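Local coordinates for protein inner kinetochore subunit cnp3 (Schizosaccharomyces pombe, PDB 6O2D) that forms part of the inner kinetochore platform on centromeric DNA, the piece here being its dimeric cupin domain, and helps segregate chromosomes in mitosis and meiosis, at residues Phe91-Gly96 and Glu131-Tyr136; Val37-Pro42 and Ala57-Glu62; Thr101-Thr106 and Gly120-Ile125; Lys85-Ser90 and His139-Leu144; Glu16-Val21 and Ser32-Val37. All coordinates share one frame; numbering follows the deposited sequence.

How the contacts relate
Along the chain, contact 5 closes first as a beta hairpin, and contact 2 follows, sharing Val37 with it; their centres lie about 12 Å apart and a salt bridge between Arg35 and Glu62 ties them together. Contacts 1 and 4 join strands 88-95 and 133-140 of the five-stranded sheet, about 21 Å apart between centres, with contact 1 nested in the loop that contact 4 closes. Contact 3 is nested within both and belongs to the four-stranded sheet that faces it in the cupin. Contacts 3 and 5 are farthest apart, about 36 Å between centres, yet all five touch the second subunit, so cupin core and added hairpin are both tied into the dimer.

Contact 1 of 5, residues Phe91-Gly96 and Glu131-Tyr136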
# COMPACT_ATOMS: atom_id res chain seq x y z
N PHE B 91 5.30 4.21 -0.51
CA PHE B 91 5.75 4.17 -1.89
C PHE B 91 6.49 2.86 -2.11
O PHE B 91 7.33 2.49 -1.28
CB PHE B 91 6.66 5.35 -2.23
CG PHE B 91 5.94 6.67 -2.22
CD1 PHE B 91 5.20 7.08 -3.31
CD2 PHE B 91 6.01 7.49 -1.11
CE1 PHE B 91 4.54 8.29 -3.30
CE2 PHE B 91 5.35 8.70 -1.10
CZ PHE B 91 4.61 9.09 -2.20
N CYS B 92 6.18 2.17 -3.20
CA CYS B 92 6.95 1.02 -3.65
C CYS B 92 7.47 1.29 -5.05
O CYS B 92 6.70 1.60 -5.96
CB CYS B 92 6.11 -0.27 -3.63
SG CYS B 92 7.07 -1.73 -4.13
N ILE B 93 8.78 1.15 -5.22
CA ILE B 93 9.46 1.55 -6.45
C ILE B 93 9.51 0.34 -7.36
O ILE B 93 10.22 -0.63 -7.09
CB ILE B 93 10.86 2.10 -6.17
CG1 ILE B 93 10.79 3.08 -5.00
CG2 ILE B 93 11.47 2.73 -7.43
CD1 ILE B 93 12.10 3.35 -4.37
N LEU B 94 8.78 0.42 -8.47
CA LEU B 94 8.72 -0.69 -9.41
C LEU B 94 9.82 -0.63 -10.46
O LEU B 94 10.24 -1.68 -10.95
CB LEU B 94 7.36 -0.72 -10.10
CG LEU B 94 6.13 -0.83 -9.18
CD1 LEU B 94 4.92 -1.17 -10.00
CD2 LEU B 94 6.35 -1.85 -8.07
N GLN B 95 10.29 0.57 -10.81
CA GLN B 95 11.32 0.70 -11.83
C GLN B 95 11.97 2.08 -11.73
O GLN B 95 11.32 3.05 -11.33
CB GLN B 95 10.75 0.47 -13.24
CG GLN B 95 10.43 1.72 -14.04
CD GLN B 95 10.19 1.43 -15.51
OE1 GLN B 95 10.15 0.27 -15.92
NE2 GLN B 95 10.02 2.48 -16.30
N GLY B 96 13.24 2.15 -12.09
CA GLY B 96 13.94 3.42 -12.18
C GLY B 96 14.86 3.65 -11.00
O GLY B 96 15.11 2.77 -10.17
N GLU B 131 15.85 6.18 -17.17
CA GLU B 131 14.56 5.55 -17.38
C GLU B 131 13.55 6.26 -16.49
O GLU B 131 13.89 6.74 -15.40
CB GLU B 131 14.63 4.06 -17.03
CG GLU B 131 15.38 3.78 -15.74
CD GLU B 131 15.47 2.30 -15.41
OE1 GLU B 131 14.69 1.52 -15.98
OE2 GLU B 131 16.34 1.94 -14.59
N ALA B 132 12.31 6.30 -16.95
CA ALA B 132 11.24 6.84 -16.11
C ALA B 132 11.02 5.96 -14.89
O ALA B 132 11.15 4.73 -14.95
CB ALA B 132 9.93 6.99 -16.89
N VAL B 133 10.70 6.58 -13.77
CA VAL B 133 10.44 5.86 -12.53
C VAL B 133 8.94 5.70 -12.42
O VAL B 133 8.19 6.61 -12.80
CB VAL B 133 11.01 6.59 -11.30
CG1 VAL B 133 10.51 5.92 -10.01
CG2 VAL B 133 12.54 6.62 -11.37
N ARG B 134 8.49 4.56 -11.91
CA ARG B 134 7.08 4.26 -11.80
C ARG B 134 6.92 3.77 -10.36
O ARG B 134 7.69 2.91 -9.91
CB ARG B 134 6.65 3.20 -12.83
CG ARG B 134 5.35 2.48 -12.49
CD ARG B 134 5.04 1.23 -13.35
NE ARG B 134 5.26 1.30 -14.80
CZ ARG B 134 4.58 2.06 -15.65
NH1 ARG B 134 3.66 2.91 -15.20
NH2 ARG B 134 4.87 2.03 -16.94
N LEU B 135 5.95 4.34 -9.62
CA LEU B 135 5.76 3.99 -8.22
C LEU B 135 4.33 3.58 -7.95
O LEU B 135 3.39 4.16 -8.49
CB LEU B 135 6.10 5.15 -7.28
CG LEU B 135 7.38 5.96 -7.43
CD1 LEU B 135 7.16 7.38 -6.89
CD2 LEU B 135 8.50 5.24 -6.70
N TYR B 136 4.18 2.63 -7.03
CA TYR B 136 2.90 2.30 -6.43
C TYR B 136 2.78 3.01 -5.08
O TYR B 136 3.61 2.78 -4.19
CB TYR B 136 2.77 0.78 -6.25
CG TYR B 136 1.55 0.37 -5.47
CD1 TYR B 136 0.28 0.56 -6.00
CD2 TYR B 136 1.66 -0.19 -4.21
CE1 TYR B 136 -0.84 0.20 -5.31
CE2 TYR B 136 0.53 -0.56 -3.50
CZ TYR B 136 -0.71 -0.37 -4.06
OH TYR B 136 -1.84 -0.72 -3.37
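In the five-stranded sheet of the cupin, strands 88-95 and 133-140 run antiparallel with a beta bulge between Ile93 and Gln95, where the register slips by one. The tightly packed part lies on the face that carries Ile93 and Leu135. These two side chains run alongside each other in the same direction, Leu135 CD2 resting 3.6 Å from Ile93 CG1, while the other methyl, CD1, slants across to Phe91 CD1 at 4.1 Å; Ile98 closes over Ile93 and Val133. Cys92 and Tyr136, whose side chains lie on the other face, exchange two backbone hydrogen bonds, Cys92 N to Tyr136 O measuring 2.8 Å, and the phenol leads away to a hydrogen bond with Ser90 of the second subunit. The looser, solvent-accessible end is at Gln95, Glu131 and Arg134. There Gln95 extends obliquely across to a carbonyl before the partner strand, and an alanine here would remove this amide donor and probably loosen the hold on the residues before strand 133-140. The Gly96 position, at phi 103°, calls for glycine, since a side chain would jam against the preceding carbonyl and run into Val133 CG2. Gln95 NE2 meets Ala132 O at 2.9 Å from above the carbonyl plane.

Contact 2 of 5, residues Val37-Pro42 and Ala57-Glu62; sequences VGYSLP and ASLFKE
Leu59 CD2 sits directly over the Tyr39 ring, 3.5 Å from its centroid and 6° off the ring normal, in a well-centred CH-pi contact. At its rim the same ring meets Phe60 in an offset edge-to-face pair: Tyr39 turns its edge toward the face of Phe60, the planes are inclined at 60°, and Tyr39 CD1 lies 3.7 Å from Phe60 CE1. The second methyl of Leu59, CD1, meets Leu41 CD2 at a slant, 3.4 Å away. No hydrogen bond joins the two segments, whose strands run nearly antiparallel with axes 7.8 Å apart, so packing makes the contact, mostly between side chains, with the rim of Phe60 also against the backbone of Val37 and Gly38. An alanine in place of Tyr39 would remove the ring that Leu59 CD2 and Phe60 pack on, and would probably loosen the join between hairpin and sheet. One step outward, Val44 leans on both Tyr39 and Leu59, and Val70 lies against Leu41 and Leu59. Each strand also carries a classic bulge here, Val37 and Gly38 both facing Ile17, Leu59 and Phe60 both facing Ala68. Beyond them is the second subunit: its Ile116 packs on Phe60, and Gly38 to Ser40 pair antiparallel with one of its strands. The arrangement is that of an N-terminal hairpin laid against the outermost strand of a cupin sheet and continued across the dimer interface.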
# COMPACT_ATOMS: atom_id res chain seq x y z
N VAL B 37 -11.15 -4.32 -8.85
CA VAL B 37 -10.26 -4.75 -7.78
C VAL B 37 -8.86 -5.06 -8.28
O VAL B 37 -8.04 -5.58 -7.51
CB VAL B 37 -10.84 -5.96 -7.01
CG1 VAL B 37 -12.27 -5.66 -6.54
CG2 VAL B 37 -10.77 -7.24 -7.86
N GLY B 38 -8.56 -4.77 -9.54
CA GLY B 38 -7.22 -5.02 -10.05
C GLY B 38 -6.83 -4.26 -11.30
O GLY B 38 -7.66 -4.03 -12.18
N TYR B 39 -5.57 -3.84 -11.37
CA TYR B 39 -5.03 -3.13 -12.53
C TYR B 39 -3.62 -3.63 -12.81
O TYR B 39 -2.85 -3.92 -11.89
CB TYR B 39 -4.94 -1.61 -12.33
CG TYR B 39 -6.23 -0.87 -12.13
CD1 TYR B 39 -6.82 -0.80 -10.87
CD2 TYR B 39 -6.83 -0.18 -13.18
CE1 TYR B 39 -8.00 -0.09 -10.67
CE2 TYR B 39 -8.01 0.53 -12.98
CZ TYR B 39 -8.58 0.57 -11.73
OH TYR B 39 -9.75 1.27 -11.51
N SER B 40 -3.28 -3.68 -14.10
CA SER B 40 -1.89 -3.85 -14.51
C SER B 40 -1.32 -2.45 -14.73
O SER B 40 -1.67 -1.78 -15.71
CB SER B 40 -1.80 -4.70 -15.77
OG SER B 40 -0.46 -4.82 -16.21
N LEU B 41 -0.45 -2.02 -13.82
CA LEU B 41 0.06 -0.65 -13.84
C LEU B 41 0.67 -0.22 -15.18
O LEU B 41 0.38 0.91 -15.61
CB LEU B 41 1.08 -0.46 -12.71
CG LEU B 41 0.53 -0.71 -11.30
CD1 LEU B 41 1.54 -0.36 -10.24
CD2 LEU B 41 -0.72 0.09 -11.07
N PRO B 42 1.46 -1.03 -15.89
CA PRO B 42 1.99 -0.56 -17.18
C PRO B 42 0.93 -0.07 -18.16
O PRO B 42 1.21 0.83 -18.96
CB PRO B 42 2.73 -1.79 -17.73
CG PRO B 42 3.10 -2.56 -16.52
CD PRO B 42 1.95 -2.39 -15.58
N ALA B 57 -2.38 8.35 -11.33
CA ALA B 57 -3.76 7.93 -11.43
C ALA B 57 -4.09 7.25 -10.11
O ALA B 57 -3.35 6.38 -9.65
CB ALA B 57 -3.98 6.99 -12.62
N SER B 58 -5.19 7.67 -9.51
CA SER B 58 -5.73 7.00 -8.34
C SER B 58 -6.52 5.78 -8.81
O SER B 58 -7.42 5.91 -9.64
CB SER B 58 -6.58 7.96 -7.50
OG SER B 58 -7.91 8.01 -7.96
N LEU B 59 -6.15 4.60 -8.32
CA LEU B 59 -6.72 3.34 -8.77
C LEU B 59 -7.76 2.77 -7.82
O LEU B 59 -8.86 2.41 -8.25
CB LEU B 59 -5.59 2.32 -8.95
CG LEU B 59 -4.63 2.69 -10.08
CD1 LEU B 59 -3.46 1.77 -10.04
CD2 LEU B 59 -5.33 2.62 -11.43
N PHE B 60 -7.42 2.66 -6.53
CA PHE B 60 -8.30 2.12 -5.51
C PHE B 60 -8.62 3.23 -4.53
O PHE B 60 -7.71 3.87 -3.99
CB PHE B 60 -7.63 0.95 -4.77
CG PHE B 60 -7.12 -0.12 -5.68
CD1 PHE B 60 -7.98 -0.80 -6.54
CD2 PHE B 60 -5.77 -0.46 -5.67
CE1 PHE B 60 -7.51 -1.79 -7.37
CE2 PHE B 60 -5.30 -1.46 -6.50
CZ PHE B 60 -6.17 -2.13 -7.35
N LYS B 61 -9.91 3.44 -4.27
CA LYS B 61 -10.35 4.47 -3.34
C LYS B 61 -11.22 3.84 -2.27
O LYS B 61 -12.26 3.25 -2.58
CB LYS B 61 -11.13 5.56 -4.07
CG LYS B 61 -10.30 6.36 -5.06
CD LYS B 61 -11.11 7.51 -5.65
CE LYS B 61 -11.94 7.07 -6.84
NZ LYS B 61 -12.71 8.21 -7.41
N GLU B 62 -10.81 4.00 -1.01
CA GLU B 62 -11.67 3.66 0.12
C GLU B 62 -11.80 4.90 1.00
O GLU B 62 -11.21 4.98 2.08
CB GLU B 62 -11.12 2.47 0.90
CG GLU B 62 -12.15 1.84 1.81
CD GLU B 62 -13.26 1.15 1.04
OE1 GLU B 62 -12.96 0.16 0.34
OE2 GLU B 62 -14.42 1.61 1.13

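Contact 3 of 5, residues Thr101-Thr106 and Gly120-Ile125; sequences TVNATT and GNYYSI
Two N-H donors grip Asn121 OD1: the side-chain amide of Asn103, lying close to the carbonyl plane and on a lone pair, and Leu22 N of the second subunit. The Asn103 amide is used at both ends. Its ND2 also donates to Glu20 O of the second subunit, while its OD1 accepts Tyr122 N at 2.9 Å along a fairly straight bond of 164°, the donor standing above the carbonyl plane. CG of Asn103 is anti to the carbonyl carbon, which swings the amide across toward Asn121, the two amide planes turned 43° apart. The backbone adds its own hold, Asn103 N reaching Tyr122 O at 3.2 Å. Asn103 is the second residue of a type I' turn from Val102 to Thr105, where a phi of 58° is one asparagine tolerates well. Before the turn, Thr101 and Ser124 form a hydrogen-bonded antiparallel pair, with Ser124 N 3.0 Å from Thr101 O; their hydroxyls add a weak bond, Thr101 OG1 to Ser124 OG at 3.4 Å. Behind Asn121, its ND2 is held by Pro118 O and its backbone N by Ser84 OG. Main-chain bonds and polar side chains, rather than apolar packing, therefore join the hairpin tip to strand 122-127 in the small cupin sheet, and because both asparagines also bond to the other chain, the turn is probably fixed in position partly by dimerisation.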
# COMPACT_ATOMS: atom_id res chain seq x y z
N THR B 101 14.23 12.55 -0.06
CA THR B 101 14.35 13.18 1.26
C THR B 101 13.10 13.01 2.10
O THR B 101 12.00 13.40 1.68
CB THR B 101 14.72 14.66 1.19
OG1 THR B 101 15.60 14.97 0.10
CG2 THR B 101 14.96 15.33 2.62
N VAL B 102 13.30 12.45 3.29
CA VAL B 102 12.30 12.45 4.34
C VAL B 102 12.93 13.16 5.52
O VAL B 102 13.80 12.60 6.19
CB VAL B 102 11.85 11.03 4.73
CG1 VAL B 102 10.82 11.08 5.85
CG2 VAL B 102 11.32 10.30 3.52
N ASN B 103 12.49 14.40 5.79
CA ASN B 103 12.91 15.17 6.97
C ASN B 103 14.42 15.36 7.04
O ASN B 103 15.07 15.09 8.06
CB ASN B 103 12.38 14.53 8.26
CG ASN B 103 10.90 14.75 8.44
OD1 ASN B 103 10.28 15.53 7.69
ND2 ASN B 103 10.31 14.09 9.42
N ALA B 104 15.00 15.85 5.95
CA ALA B 104 16.41 16.20 5.83
C ALA B 104 17.35 15.01 6.00
O ALA B 104 18.56 15.20 6.17
CB ALA B 104 16.80 17.31 6.83
N THR B 105 16.83 13.78 5.93
CA THR B 105 17.65 12.58 5.79
C THR B 105 17.39 12.05 4.39
O THR B 105 16.24 11.83 4.01
CB THR B 105 17.29 11.53 6.85
OG1 THR B 105 17.71 11.97 8.15
CG2 THR B 105 17.95 10.21 6.52
N THR B 106 18.46 11.86 3.61
CA THR B 106 18.37 11.53 2.19
C THR B 106 18.92 10.13 1.88
O THR B 106 19.91 9.69 2.48
CB THR B 106 19.11 12.58 1.36
OG1 THR B 106 18.56 13.87 1.65
CG2 THR B 106 18.98 12.31 -0.12
N GLY B 120 2.69 14.01 9.56
CA GLY B 120 3.39 15.15 10.14
C GLY B 120 4.84 15.29 9.73
O GLY B 120 5.65 15.77 10.52
N ASN B 121 5.20 14.88 8.51
CA ASN B 121 6.57 14.94 8.04
C ASN B 121 6.60 15.53 6.63
O ASN B 121 5.56 15.84 6.04
CB ASN B 121 7.23 13.56 8.10
CG ASN B 121 7.32 13.03 9.51
OD1 ASN B 121 8.26 13.30 10.23
ND2 ASN B 121 6.31 12.27 9.92
N TYR B 122 7.81 15.75 6.11
CA TYR B 122 8.04 16.34 4.80
C TYR B 122 8.81 15.38 3.90
O TYR B 122 9.69 14.66 4.37
CB TYR B 122 8.79 17.68 4.96
CG TYR B 122 8.07 18.62 5.89
CD1 TYR B 122 8.29 18.58 7.26
CD2 TYR B 122 7.13 19.51 5.41
CE1 TYR B 122 7.61 19.42 8.12
CE2 TYR B 122 6.44 20.35 6.25
CZ TYR B 122 6.68 20.31 7.60
OH TYR B 122 6.00 21.16 8.44
N TYR B 123 8.49 15.39 2.60
CA TYR B 123 9.16 14.48 1.68
C TYR B 123 9.31 15.14 0.32
O TYR B 123 8.53 16.02 -0.05
CB TYR B 123 8.42 13.15 1.53
CG TYR B 123 7.25 13.18 0.56
CD1 TYR B 123 6.03 13.72 0.93
CD2 TYR B 123 7.37 12.64 -0.72
CE1 TYR B 123 4.96 13.75 0.06
CE2 TYR B 123 6.30 12.65 -1.60
CZ TYR B 123 5.10 13.21 -1.21
OH TYR B 123 4.04 13.23 -2.08
N SER B 124 10.34 14.71 -0.41
CA SER B 124 10.58 15.11 -1.79
C SER B 124 11.21 13.93 -2.52
O SER B 124 11.81 13.05 -1.90
CB SER B 124 11.49 16.34 -1.87
OG SER B 124 12.83 16.00 -1.59
N ILE B 125 11.02 13.88 -3.84
CA ILE B 125 11.56 12.80 -4.67
C ILE B 125 12.11 13.38 -5.97
O ILE B 125 11.50 14.26 -6.58
CB ILE B 125 10.52 11.70 -4.99
CG1 ILE B 125 9.51 11.52 -3.86
CG2 ILE B 125 11.24 10.38 -5.24
CD1 ILE B 125 8.41 10.54 -4.20

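Contact 4 of 5, residues Lys85-Ser90 and His139-Leu144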
# COMPACT_ATOMS: atom_id res chain seq x y z
N LYS B 85 1.09 15.74 6.28
CA LYS B 85 -0.07 16.18 7.08
C LYS B 85 -0.64 14.96 7.81
O LYS B 85 0.12 14.20 8.44
CB LYS B 85 -1.04 16.92 6.18
CG LYS B 85 -0.60 18.34 5.79
CD LYS B 85 -1.66 19.04 4.94
CE LYS B 85 -1.86 18.34 3.60
NZ LYS B 85 -2.71 19.14 2.67
N HIS B 86 -1.94 14.70 7.73
CA HIS B 86 -2.60 13.67 8.51
C HIS B 86 -2.58 12.30 7.84
O HIS B 86 -3.23 11.38 8.33
CB HIS B 86 -4.05 14.08 8.77
CG HIS B 86 -4.78 14.46 7.52
ND1 HIS B 86 -4.63 15.69 6.91
CD2 HIS B 86 -5.63 13.76 6.74
CE1 HIS B 86 -5.37 15.73 5.83
NE2 HIS B 86 -5.99 14.57 5.70
N ASN B 87 -1.86 12.16 6.72
CA ASN B 87 -1.77 10.89 6.01
C ASN B 87 -0.39 10.29 6.20
O ASN B 87 0.61 11.02 6.22
CB ASN B 87 -2.04 11.06 4.52
CG ASN B 87 -3.40 11.61 4.23
OD1 ASN B 87 -4.41 10.97 4.52
ND2 ASN B 87 -3.44 12.80 3.66
N ILE B 88 -0.34 8.97 6.34
CA ILE B 88 0.91 8.23 6.21
C ILE B 88 1.03 7.81 4.74
O ILE B 88 0.10 7.23 4.18
CB ILE B 88 0.96 7.02 7.15
CG1 ILE B 88 2.18 6.15 6.84
CG2 ILE B 88 -0.31 6.21 7.07
CD1 ILE B 88 2.69 5.35 8.03
N MSE B 89 2.15 8.18 4.11
CA MSE B 89 2.41 7.82 2.73
C MSE B 89 3.21 6.53 2.67
O MSE B 89 4.06 6.29 3.52
CB MSE B 89 3.20 8.91 2.00
CG MSE B 89 2.88 10.33 2.39
SE MSE B 89 1.40 11.03 1.36
CE MSE B 89 2.16 10.94 -0.44
N SER B 90 2.93 5.73 1.64
CA SER B 90 3.73 4.57 1.30
C SER B 90 4.08 4.63 -0.18
O SER B 90 3.28 5.08 -1.00
CB SER B 90 2.99 3.26 1.59
OG SER B 90 3.89 2.22 1.92
N HIS B 139 -1.84 6.01 0.53
CA HIS B 139 -1.91 6.87 1.70
C HIS B 139 -3.12 6.49 2.53
O HIS B 139 -4.11 5.97 2.02
CB HIS B 139 -1.94 8.38 1.34
CG HIS B 139 -3.09 8.80 0.50
ND1 HIS B 139 -2.98 9.01 -0.86
CD2 HIS B 139 -4.38 9.09 0.82
CE1 HIS B 139 -4.15 9.38 -1.34
NE2 HIS B 139 -5.02 9.44 -0.34
N ALA B 140 -2.97 6.65 3.85
CA ALA B 140 -3.96 6.23 4.82
C ALA B 140 -3.98 7.23 5.97
O ALA B 140 -3.00 7.92 6.24
CB ALA B 140 -3.67 4.81 5.33
N THR B 141 -5.11 7.28 6.66
CA THR B 141 -5.26 8.19 7.78
C THR B 141 -6.14 7.54 8.83
O THR B 141 -6.91 6.62 8.54
CB THR B 141 -5.83 9.55 7.33
OG1 THR B 141 -5.99 10.41 8.46
CG2 THR B 141 -7.16 9.36 6.61
N ASP B 142 -6.01 8.02 10.06
CA ASP B 142 -6.73 7.47 11.21
C ASP B 142 -8.00 8.27 11.41
O ASP B 142 -7.99 9.36 11.99
CB ASP B 142 -5.84 7.50 12.45
CG ASP B 142 -6.37 6.62 13.56
OD1 ASP B 142 -7.51 6.83 14.02
OD2 ASP B 142 -5.63 5.70 13.98
N THR B 143 -9.13 7.73 10.93
CA THR B 143 -10.37 8.48 10.89
C THR B 143 -10.88 8.81 12.29
O THR B 143 -11.43 9.90 12.52
CB THR B 143 -11.42 7.71 10.11
OG1 THR B 143 -11.62 6.43 10.72
CG2 THR B 143 -10.96 7.51 8.67
N LEU B 144 -10.72 7.88 13.23
CA LEU B 144 -11.11 8.17 14.61
C LEU B 144 -10.24 9.28 15.19
O LEU B 144 -10.75 10.25 15.77
CB LEU B 144 -11.02 6.90 15.46
CG LEU B 144 -11.38 6.98 16.95
CD1 LEU B 144 -12.67 7.74 17.19
CD2 LEU B 144 -11.49 5.59 17.55
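This is the end of the five-stranded cupin sheet where strand 88-95 pairs with the central strand 133-140, which then leaves for helix 143-149. Ile88 and Ala140 form a hydrogen-bonded antiparallel pair: Ile88 N approaches Ala140 O at 2.9 Å, nearly along the C=O axis, and Ala140 N returns a bond of 3.1 Å to Ile88 O. Their side chains share a face, Ile88 CG2 4.0 Å from Ala140 CB, and Phe66 of the second subunit packs on Ile88. Thr141 OG1, anti to its backbone N, donates to His86 O at 2.9 Å from above the carbonyl plane. The same hydroxyl meets Asn146 ND2 of the C-terminal helix and lies at the edge of the His86 ring, 3.8 Å from His86 CD2, tying the helix to the loop before strand 88-95. Asn87 OD1 rests 3.5 Å from Thr141 CB. Met89, present as selenomethionine, forms a non-hydrogen-bonded pair with His139, its SE 4.3 Å from His139 CB. Asp142 is the helix N-cap, its OD1 receiving Glu145 N and meeting Thr143 OG1 of the second subunit. The arrangement is the exit of a cupin-sheet strand into an N-capped helix, with the cap in the dimer interface.

Contact 5 of 5, residues Glu16-Val21 and Ser32-Val37; sequences EINCEV and SEERVV
Main-chain hydrogen bonds do most of the joining. Cys19 and Arg35 exchange a pair, Arg35 N reaching Cys19 O at 2.9 Å along a nearly straight 170°, and Val21 and Glu33 exchange another, Val21 N lying 2.7 Å from Glu33 O and nearly along the C=O axis. Val37 N adds a bond of 3.0 Å to Ile17 O. These five bonds define strands 16-22 and 32-40 as a beta hairpin, an antiparallel arm at the N-terminal end of the cupin domain whose axes here run 156° apart. Thr105 of the second subunit packs on Cys19, and Phe107 of that chain on Ile17. Within the hairpin, Val21 and Val37 meet tip to tip, CG1 to CG1 at 4.0 Å, and Cys19 CB lies 3.9 Å from Val37 CG2. The face of Asn18, Glu20 and Glu34 is mainly polar. The extended chain of Glu20 brings OE2 to Ser32 OG, 2.5 Å away, where the hydroxyl donates to the anti lone pair of the carboxylate. Asn18 lies nearly perpendicular to Glu34, its OD1 3.5 Å from Glu34 CB. The carboxylates of Glu20 and Glu34 stand near one another, OE2 to OE1 6.1 Å, and their like charges probably disfavour closer approach. Glu33 and Arg35 share the face of Cys19 and Val21, Glu33 turning its OE2 to Ser23 and Arg35 extending fully to the salt bridge with Glu62.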
# COMPACT_ATOMS: atom_id res chain seq x y z
N GLU B 16 -7.49 -4.61 -16.60
CA GLU B 16 -8.36 -4.25 -15.48
C GLU B 16 -9.20 -5.46 -15.09
O GLU B 16 -9.58 -6.26 -15.95
CB GLU B 16 -9.29 -3.08 -15.84
CG GLU B 16 -8.65 -1.71 -15.78
CD GLU B 16 -9.66 -0.61 -16.03
OE1 GLU B 16 -9.24 0.51 -16.41
OE2 GLU B 16 -10.87 -0.86 -15.84
N ILE B 17 -9.47 -5.60 -13.80
CA ILE B 17 -10.24 -6.72 -13.27
C ILE B 17 -11.48 -6.17 -12.59
O ILE B 17 -11.39 -5.51 -11.55
CB ILE B 17 -9.44 -7.57 -12.27
CG1 ILE B 17 -8.01 -7.76 -12.75
CG2 ILE B 17 -10.17 -8.89 -12.02
CD1 ILE B 17 -7.91 -8.57 -13.99
N ASN B 18 -12.65 -6.43 -13.17
CA ASN B 18 -13.89 -6.14 -12.48
C ASN B 18 -14.34 -7.41 -11.78
O ASN B 18 -14.13 -8.52 -12.28
CB ASN B 18 -14.98 -5.64 -13.44
CG ASN B 18 -16.08 -4.89 -12.73
OD1 ASN B 18 -17.24 -5.32 -12.71
ND2 ASN B 18 -15.73 -3.76 -12.13
N CYS B 19 -14.98 -7.24 -10.63
CA CYS B 19 -15.32 -8.40 -9.83
C CYS B 19 -16.47 -8.02 -8.91
O CYS B 19 -16.58 -6.87 -8.48
CB CYS B 19 -14.09 -8.86 -9.03
SG CYS B 19 -14.38 -10.02 -7.66
N GLU B 20 -17.30 -9.00 -8.60
CA GLU B 20 -18.40 -8.77 -7.68
C GLU B 20 -17.92 -9.09 -6.27
O GLU B 20 -17.43 -10.20 -6.01
CB GLU B 20 -19.63 -9.60 -8.04
CG GLU B 20 -20.92 -9.07 -7.40
CD GLU B 20 -22.06 -10.06 -7.45
OE1 GLU B 20 -21.89 -11.14 -8.05
OE2 GLU B 20 -23.14 -9.77 -6.88
N VAL B 21 -18.04 -8.13 -5.37
CA VAL B 21 -17.52 -8.26 -4.02
C VAL B 21 -18.65 -7.98 -3.05
O VAL B 21 -19.59 -7.24 -3.37
CB VAL B 21 -16.33 -7.31 -3.74
CG1 VAL B 21 -15.12 -7.67 -4.60
CG2 VAL B 21 -16.73 -5.85 -3.94
N SER B 32 -24.03 -6.86 -2.28
CA SER B 32 -22.87 -7.05 -3.13
C SER B 32 -22.81 -5.95 -4.17
O SER B 32 -23.79 -5.23 -4.40
CB SER B 32 -22.89 -8.43 -3.79
OG SER B 32 -23.86 -8.49 -4.83
N GLU B 33 -21.63 -5.78 -4.76
CA GLU B 33 -21.45 -4.80 -5.81
C GLU B 33 -20.38 -5.28 -6.78
O GLU B 33 -19.59 -6.17 -6.47
CB GLU B 33 -21.06 -3.43 -5.24
CG GLU B 33 -19.77 -3.49 -4.42
CD GLU B 33 -19.43 -2.17 -3.78
OE1 GLU B 33 -18.52 -1.48 -4.28
OE2 GLU B 33 -20.08 -1.83 -2.77
N GLU B 34 -20.35 -4.65 -7.95
CA GLU B 34 -19.22 -4.78 -8.86
C GLU B 34 -18.26 -3.64 -8.59
O GLU B 34 -18.66 -2.48 -8.52
CB GLU B 34 -19.70 -4.76 -10.32
CG GLU B 34 -20.25 -6.09 -10.80
CD GLU B 34 -21.23 -5.93 -11.94
OE1 GLU B 34 -22.44 -6.21 -11.75
OE2 GLU B 34 -20.80 -5.51 -13.03
N ARG B 35 -16.98 -3.98 -8.42
CA ARG B 35 -15.95 -2.98 -8.21
C ARG B 35 -14.65 -3.44 -8.86
O ARG B 35 -14.34 -4.63 -8.89
CB ARG B 35 -15.76 -2.74 -6.70
CG ARG B 35 -14.56 -1.91 -6.28
CD ARG B 35 -14.49 -1.79 -4.76
NE ARG B 35 -13.42 -0.90 -4.33
CZ ARG B 35 -13.18 -0.56 -3.07
NH1 ARG B 35 -13.93 -1.04 -2.08
NH2 ARG B 35 -12.18 0.27 -2.79
N VAL B 36 -13.90 -2.48 -9.39
CA VAL B 36 -12.62 -2.77 -10.04
C VAL B 36 -11.59 -3.06 -8.94
O VAL B 36 -11.21 -2.17 -8.19
CB VAL B 36 -12.17 -1.62 -10.94
CG1 VAL B 36 -10.95 -2.01 -11.74
CG2 VAL B 36 -13.30 -1.24 -11.87
N VAL B 37 -11.15 -4.32 -8.85
CA VAL B 37 -10.26 -4.75 -7.78
C VAL B 37 -8.86 -5.06 -8.28
O VAL B 37 -8.04 -5.58 -7.51
CB VAL B 37 -10.84 -5.96 -7.01
CG1 VAL B 37 -12.27 -5.66 -6.54
CG2 VAL B 37 -10.77 -7.24 -7.86